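Local coordinates for protein putative rhamnosidase (Streptomyces avermitilis, PDB 3W5M) that hydrolyses terminal non-reducing alpha-L-rhamnose residues, releasing L-rhamnose from citrus flavonoids and gum arabic, and binds L-rhamnose through a calcium-dependent carbohydrate-binding module, at residues P397-V405 against R414-R422; S962-R970 against T981-T989. All coordinates share one frame; numbering follows the deposited sequence.

Interaction 1: residues P397-V405 against R414-R422; sequences PALLAQLEV and RITSGPDWR
L403 and I415 form the hydrogen-bonded pair of an antiparallel hairpin, their backbones exchanging two bonds of 2.8 Å (L403 N to I415 O) and 2.9 Å (I415 N to L403 O). Where strand 412-416 ends, a side chain continues the ladder: S417 still gives its N-H to A401 O, but the return bond, from A401 N, goes to S417 OG at 3.0 Å and is nearly straight (170°). With chi1 at 55°, that hydroxyl sits between its own N and carbonyl carbon, facing the neighbouring strand, and it also bonds K121 O. The one polar atom of the W421 ring, NE1, is spent on T416 O.

Polar side chains gather on the face of Q402, E404, T416 and R414. Q402 NE2 donates to E404 OE2 at 2.7 Å, almost in its amide plane, and both atoms lie over one face of the R414 guanidinium, whose plane is only 8° from that of the carboxylate. The E404 OE2 to R414 NE pair, 3.8 Å apart, is therefore a long salt bridge of charge alone. An alanine in place of Q402 would probably leave E404 OE2 without its amide donor and strip the amide's share of the cover from that face of the R414 guanidinium.

Among apolar contacts, L403 CB packs on I415 CB, and L399 CD2 approaches W421 CZ3 obliquely at 3.9 Å. The W421 ring stacks on H307.

The chemistry thus differs by side: L399, L403, I415 and W421 turn toward strands 303-311 and 368-377, whereas Q402 bonds Q117, S119 and A120, and R414 bonds S119; with S417 on K121, they tie this edge hairpin to residues 117-121.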
# COMPACT_ATOMS: atom_id res chain seq x y z
N PRO A 397 -1.90 -7.30 -19.58
CA PRO A 397 -0.62 -6.75 -19.14
C PRO A 397 0.50 -6.77 -20.18
O PRO A 397 0.53 -7.60 -21.12
CB PRO A 397 -0.28 -7.60 -17.90
CG PRO A 397 -1.00 -8.86 -18.11
CD PRO A 397 -2.25 -8.54 -18.87
N ALA A 398 1.43 -5.85 -20.00
CA ALA A 398 2.55 -5.69 -20.90
C ALA A 398 3.86 -5.50 -20.16
O ALA A 398 3.88 -4.96 -19.06
CB ALA A 398 2.28 -4.51 -21.87
N LEU A 399 4.95 -5.95 -20.78
CA LEU A 399 6.32 -5.89 -20.25
C LEU A 399 7.20 -4.97 -21.09
O LEU A 399 7.14 -4.99 -22.32
CB LEU A 399 6.93 -7.31 -20.28
CG LEU A 399 8.39 -7.43 -19.84
CD1 LEU A 399 8.60 -7.21 -18.34
CD2 LEU A 399 8.99 -8.78 -20.28
N LEU A 400 8.08 -4.22 -20.42
CA LEU A 400 9.14 -3.48 -21.09
C LEU A 400 10.46 -3.86 -20.42
O LEU A 400 10.61 -3.75 -19.19
CB LEU A 400 8.89 -1.96 -20.99
CG LEU A 400 9.82 -1.05 -21.80
CD1 LEU A 400 9.46 -1.17 -23.28
CD2 LEU A 400 9.68 0.38 -21.34
N ALA A 401 11.41 -4.37 -21.19
CA ALA A 401 12.70 -4.79 -20.58
C ALA A 401 13.89 -4.46 -21.48
O ALA A 401 13.81 -4.65 -22.69
CB ALA A 401 12.67 -6.28 -20.26
N GLN A 402 14.95 -3.97 -20.87
CA GLN A 402 16.19 -3.60 -21.60
C GLN A 402 17.40 -4.01 -20.79
O GLN A 402 17.65 -3.49 -19.72
CB GLN A 402 16.24 -2.09 -21.81
CG GLN A 402 17.41 -1.55 -22.61
CD GLN A 402 17.04 -0.19 -23.23
OE1 GLN A 402 16.03 -0.09 -23.93
NE2 GLN A 402 17.86 0.83 -22.99
N LEU A 403 18.13 -4.99 -21.32
CA LEU A 403 19.35 -5.49 -20.70
C LEU A 403 20.54 -4.92 -21.43
O LEU A 403 20.64 -5.05 -22.67
CB LEU A 403 19.36 -7.03 -20.76
CG LEU A 403 20.67 -7.70 -20.34
CD1 LEU A 403 20.88 -7.62 -18.84
CD2 LEU A 403 20.65 -9.16 -20.82
N GLU A 404 21.42 -4.27 -20.69
CA GLU A 404 22.61 -3.63 -21.24
C GLU A 404 23.85 -4.26 -20.66
O GLU A 404 24.05 -4.26 -19.46
CB GLU A 404 22.60 -2.15 -20.93
CG GLU A 404 21.37 -1.50 -21.58
CD GLU A 404 21.35 0.00 -21.43
OE1 GLU A 404 22.35 0.57 -20.90
OE2 GLU A 404 20.33 0.61 -21.84
N VAL A 405 24.68 -4.82 -21.53
CA VAL A 405 25.94 -5.41 -21.08
C VAL A 405 27.10 -4.61 -21.67
O VAL A 405 27.15 -4.42 -22.89
CB VAL A 405 26.06 -6.85 -21.60
CG1 VAL A 405 27.24 -7.54 -20.91
CG2 VAL A 405 24.74 -7.61 -21.38
N ARG A 414 22.94 -4.67 -26.37
CA ARG A 414 21.64 -4.37 -25.78
C ARG A 414 20.61 -5.41 -26.23
O ARG A 414 20.41 -5.64 -27.43
CB ARG A 414 21.21 -2.94 -26.18
CG ARG A 414 20.00 -2.46 -25.42
CD ARG A 414 19.55 -1.10 -25.94
NE ARG A 414 20.52 -0.07 -25.59
CZ ARG A 414 20.30 1.24 -25.68
NH1 ARG A 414 19.13 1.70 -26.11
NH2 ARG A 414 21.26 2.09 -25.36
N ILE A 415 19.97 -6.06 -25.26
CA ILE A 415 18.95 -7.07 -25.54
C ILE A 415 17.65 -6.46 -25.03
O ILE A 415 17.61 -5.93 -23.92
CB ILE A 415 19.27 -8.41 -24.81
CG1 ILE A 415 20.68 -8.93 -25.18
CG2 ILE A 415 18.17 -9.43 -25.06
CD1 ILE A 415 20.86 -9.26 -26.66
N THR A 416 16.60 -6.47 -25.84
CA THR A 416 15.34 -5.86 -25.41
C THR A 416 14.13 -6.75 -25.66
O THR A 416 14.15 -7.64 -26.50
CB THR A 416 15.07 -4.51 -26.14
OG1 THR A 416 15.01 -4.75 -27.54
CG2 THR A 416 16.16 -3.48 -25.86
N SER A 417 13.08 -6.45 -24.91
CA SER A 417 11.75 -6.90 -25.21
C SER A 417 11.36 -6.42 -26.60
O SER A 417 11.63 -5.25 -26.98
CB SER A 417 10.75 -6.38 -24.17
OG SER A 417 10.79 -4.96 -24.04
N GLY A 418 10.72 -7.33 -27.33
CA GLY A 418 10.32 -7.11 -28.71
C GLY A 418 9.75 -8.37 -29.37
O GLY A 418 9.52 -9.39 -28.70
N PRO A 419 9.50 -8.30 -30.69
CA PRO A 419 8.65 -9.27 -31.39
C PRO A 419 9.21 -10.69 -31.42
O PRO A 419 8.44 -11.62 -31.64
CB PRO A 419 8.59 -8.70 -32.83
CG PRO A 419 8.86 -7.22 -32.66
CD PRO A 419 9.93 -7.21 -31.59
N ASP A 420 10.51 -10.85 -31.19
CA ASP A 420 11.12 -12.17 -31.24
C ASP A 420 10.91 -13.01 -29.95
O ASP A 420 11.24 -14.21 -29.91
CB ASP A 420 12.60 -12.08 -31.66
CG ASP A 420 13.40 -10.96 -30.92
OD1 ASP A 420 12.81 -10.04 -30.26
OD2 ASP A 420 14.65 -11.00 -31.04
N TRP A 421 10.36 -12.41 -28.89
CA TRP A 421 10.10 -13.15 -27.64
C TRP A 421 8.97 -14.17 -27.81
O TRP A 421 8.10 -14.03 -28.68
CB TRP A 421 9.74 -12.15 -26.49
CG TRP A 421 10.93 -11.38 -25.94
CD1 TRP A 421 11.88 -10.67 -26.67
CD2 TRP A 421 11.27 -11.21 -24.57
NE1 TRP A 421 12.79 -10.10 -25.82
CE2 TRP A 421 12.44 -10.41 -24.53
CE3 TRP A 421 10.71 -11.67 -23.36
CZ2 TRP A 421 13.05 -10.05 -23.33
CZ3 TRP A 421 11.31 -11.29 -22.17
CH2 TRP A 421 12.47 -10.50 -22.16
N ARG A 422 8.95 -15.20 -26.96
CA ARG A 422 7.94 -16.24 -27.05
C ARG A 422 7.24 -16.39 -25.69
O ARG A 422 7.81 -16.04 -24.69
CB ARG A 422 8.60 -17.55 -27.51
CG ARG A 422 9.09 -17.38 -28.95
CD ARG A 422 9.80 -18.59 -29.52
NE ARG A 422 8.92 -19.71 -29.80
CZ ARG A 422 7.99 -19.75 -30.76
NH1 ARG A 422 7.75 -18.70 -31.54
NH2 ARG A 422 7.28 -20.86 -30.92

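Interaction 2: residues S962-R970 against T981-T989; sequences SLHGPVSTR and TCSVPPNTT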
# COMPACT_ATOMS: atom_id res chain seq x y z
N SER A 962 17.13 10.01 13.15
CA SER A 962 16.89 11.23 12.38
C SER A 962 17.86 11.30 11.20
O SER A 962 18.85 10.56 11.15
CB SER A 962 17.03 12.48 13.27
OG SER A 962 18.38 12.88 13.36
N LEU A 963 17.61 12.23 10.27
CA LEU A 963 18.57 12.44 9.15
C LEU A 963 19.99 12.88 9.60
O LEU A 963 20.98 12.54 8.93
CB LEU A 963 18.03 13.41 8.07
CG LEU A 963 16.65 13.09 7.48
CD1 LEU A 963 16.39 13.95 6.24
CD2 LEU A 963 16.54 11.61 7.11
N HIS A 964 20.08 13.57 10.74
CA HIS A 964 21.37 13.98 11.29
C HIS A 964 22.04 12.85 12.09
O HIS A 964 23.18 13.00 12.51
CB HIS A 964 21.20 15.21 12.17
CG HIS A 964 20.69 16.41 11.43
ND1 HIS A 964 21.52 17.26 10.75
CD2 HIS A 964 19.44 16.91 11.28
CE1 HIS A 964 20.81 18.24 10.20
NE2 HIS A 964 19.54 18.04 10.50
N GLY A 965 21.34 11.74 12.28
CA GLY A 965 21.84 10.60 13.07
C GLY A 965 20.95 10.34 14.28
O GLY A 965 19.88 10.98 14.45
N PRO A 966 21.37 9.43 15.17
CA PRO A 966 20.46 9.02 16.25
C PRO A 966 20.19 10.10 17.31
O PRO A 966 21.10 10.81 17.75
CB PRO A 966 21.14 7.77 16.85
CG PRO A 966 22.59 7.92 16.50
CD PRO A 966 22.67 8.73 15.23
N VAL A 967 18.92 10.24 17.66
CA VAL A 967 18.49 11.07 18.76
C VAL A 967 17.93 10.09 19.80
O VAL A 967 16.92 9.44 19.55
CB VAL A 967 17.44 12.09 18.33
CG1 VAL A 967 16.92 12.87 19.53
CG2 VAL A 967 18.06 13.04 17.31
N SER A 968 18.61 9.96 20.94
CA SER A 968 18.19 9.00 21.96
C SER A 968 17.83 9.64 23.29
O SER A 968 18.37 10.69 23.64
CB SER A 968 19.27 7.95 22.18
OG SER A 968 19.59 7.35 20.94
N THR A 969 16.89 9.01 24.00
CA THR A 969 16.51 9.40 25.35
C THR A 969 16.36 8.17 26.23
O THR A 969 16.06 7.08 25.75
CB THR A 969 15.18 10.19 25.43
OG1 THR A 969 14.10 9.40 24.91
CG2 THR A 969 15.26 11.51 24.68
N ARG A 970 16.62 8.34 27.53
CA ARG A 970 16.39 7.31 28.52
C ARG A 970 16.17 8.02 29.84
O ARG A 970 17.06 8.74 30.30
CB ARG A 970 17.57 6.38 28.63
CG ARG A 970 17.33 5.26 29.63
CD ARG A 970 18.38 4.18 29.51
NE ARG A 970 18.53 3.44 30.76
CZ ARG A 970 19.64 2.80 31.12
NH1 ARG A 970 20.72 2.80 30.34
NH2 ARG A 970 19.69 2.16 32.29
N THR A 981 19.14 10.65 30.53
CA THR A 981 20.31 10.74 29.66
C THR A 981 19.79 10.95 28.24
O THR A 981 18.65 10.58 27.92
CB THR A 981 21.21 9.49 29.71
OG1 THR A 981 20.41 8.32 29.46
CG2 THR A 981 21.91 9.33 31.08
N CYS A 982 20.60 11.56 27.39
CA CYS A 982 20.22 11.68 26.00
C CYS A 982 21.43 11.78 25.13
O CYS A 982 22.54 12.05 25.61
CB CYS A 982 19.24 12.86 25.80
SG CYS A 982 19.86 14.48 26.28
N SER A 983 21.23 11.51 23.85
CA SER A 983 22.28 11.59 22.85
C SER A 983 21.72 12.46 21.73
O SER A 983 20.62 12.21 21.24
CB SER A 983 22.67 10.18 22.37
OG SER A 983 23.74 10.23 21.44
N VAL A 984 22.46 13.52 21.40
CA VAL A 984 22.05 14.55 20.44
C VAL A 984 23.17 14.62 19.39
O VAL A 984 24.34 14.74 19.75
CB VAL A 984 21.89 15.93 21.13
CG1 VAL A 984 21.59 17.03 20.13
CG2 VAL A 984 20.78 15.88 22.17
N PRO A 985 22.83 14.49 18.10
CA PRO A 985 23.91 14.39 17.12
C PRO A 985 24.62 15.70 16.76
O PRO A 985 24.01 16.79 16.81
CB PRO A 985 23.21 13.82 15.86
CG PRO A 985 21.77 14.08 16.07
CD PRO A 985 21.51 14.15 17.53
N PRO A 986 25.89 15.61 16.37
CA PRO A 986 26.64 16.78 15.91
C PRO A 986 25.86 17.58 14.87
O PRO A 986 25.14 17.00 14.04
CB PRO A 986 27.89 16.16 15.32
CG PRO A 986 28.09 14.92 16.11
CD PRO A 986 26.72 14.39 16.36
N ASN A 987 25.99 18.91 14.94
CA ASN A 987 25.32 19.84 14.03
C ASN A 987 23.84 20.01 14.34
O ASN A 987 23.08 20.53 13.52
CB ASN A 987 25.58 19.51 12.52
CG ASN A 987 25.57 20.76 11.66
OD1 ASN A 987 26.05 21.81 12.10
ND2 ASN A 987 25.03 20.68 10.45
N THR A 988 23.42 19.56 15.52
CA THR A 988 22.07 19.85 16.01
C THR A 988 22.20 20.33 17.45
O THR A 988 23.27 20.19 18.05
CB THR A 988 21.09 18.64 15.89
OG1 THR A 988 21.31 17.71 16.94
CG2 THR A 988 21.24 17.93 14.55
N THR A 989 21.15 20.92 17.98
CA THR A 989 21.11 21.31 19.39
C THR A 989 19.83 20.77 20.03
O THR A 989 18.97 20.23 19.33
CB THR A 989 21.11 22.83 19.55
OG1 THR A 989 19.94 23.35 18.90
CG2 THR A 989 22.38 23.47 18.99
O HOH W 1 25.06 14.86 12.19
O HOH W 2 23.49 11.32 18.74
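H964 and T988 meet where the strands of this hairpin run out into turns. The methyl CG2 of T988 stands over one face of the imidazole in a CH-pi contact, 3.9 Å from the ring centroid of H964 and 26° off the normal, displaced toward the rim on the CG side. T988 is held in that pose by its other branch: OG1, at chi1 79°, reaches back to P985 O at 2.9 Å within the type II turn 985-988, which leaves CG2 directed at the histidine. H964 itself belongs to the type I turn 962-965, and S70 and V71 also touch its side chain.

P985 lies between the diverging chains. Its CB rests against H964 O at 3.4 Å, and CD meets V967 CG2 at 3.6 Å. The missing N-H of P985 probably explains why a water meets P966 O, which it joins to S983 OG. A separate water bridges H964 O and P986 O, donating to both.

T981, at the far end, pairs with R970 in regular ladder fashion. T981 N donates to R970 O at 2.8 Å, and R970 N returns a bond to T981 O. T981 OG1 lies 3.5 Å from R970 CB and adds a weak bond to R970 O. Between the two ends, S968 and S983 form the other hydrogen-bonded pair, and S968 OG bonds T959.

The alternating hydrogen-bonded and non-hydrogen-bonded pairs are those of an antiparallel beta hairpin, this one ending in proline and bridging waters; it forms the middle of the six-stranded sheet in the C-terminal beta-sandwich domain.

Overall arrangement
Interactions 1 and 2 apply one principle, an antiparallel hairpin built from neighbouring strands, in two separate domains of the same chain. Their centres lie about 48 Å apart and their nearest atoms about 31 Å, so they do not touch; along the sequence, 397-422 closes long before 962-989 opens. The hairpins differ in place: strand 412-416 is outermost in its sheet, whereas both strands of interaction 2 are flanked by others. Interaction 1 belongs to the N-terminal rhamnosidase domain, interaction 2 to the C-terminal one. Neither adjoins the rhamnose-binding residues such as D630, the probable proton donor E636, or the calcium site at D179 and N180.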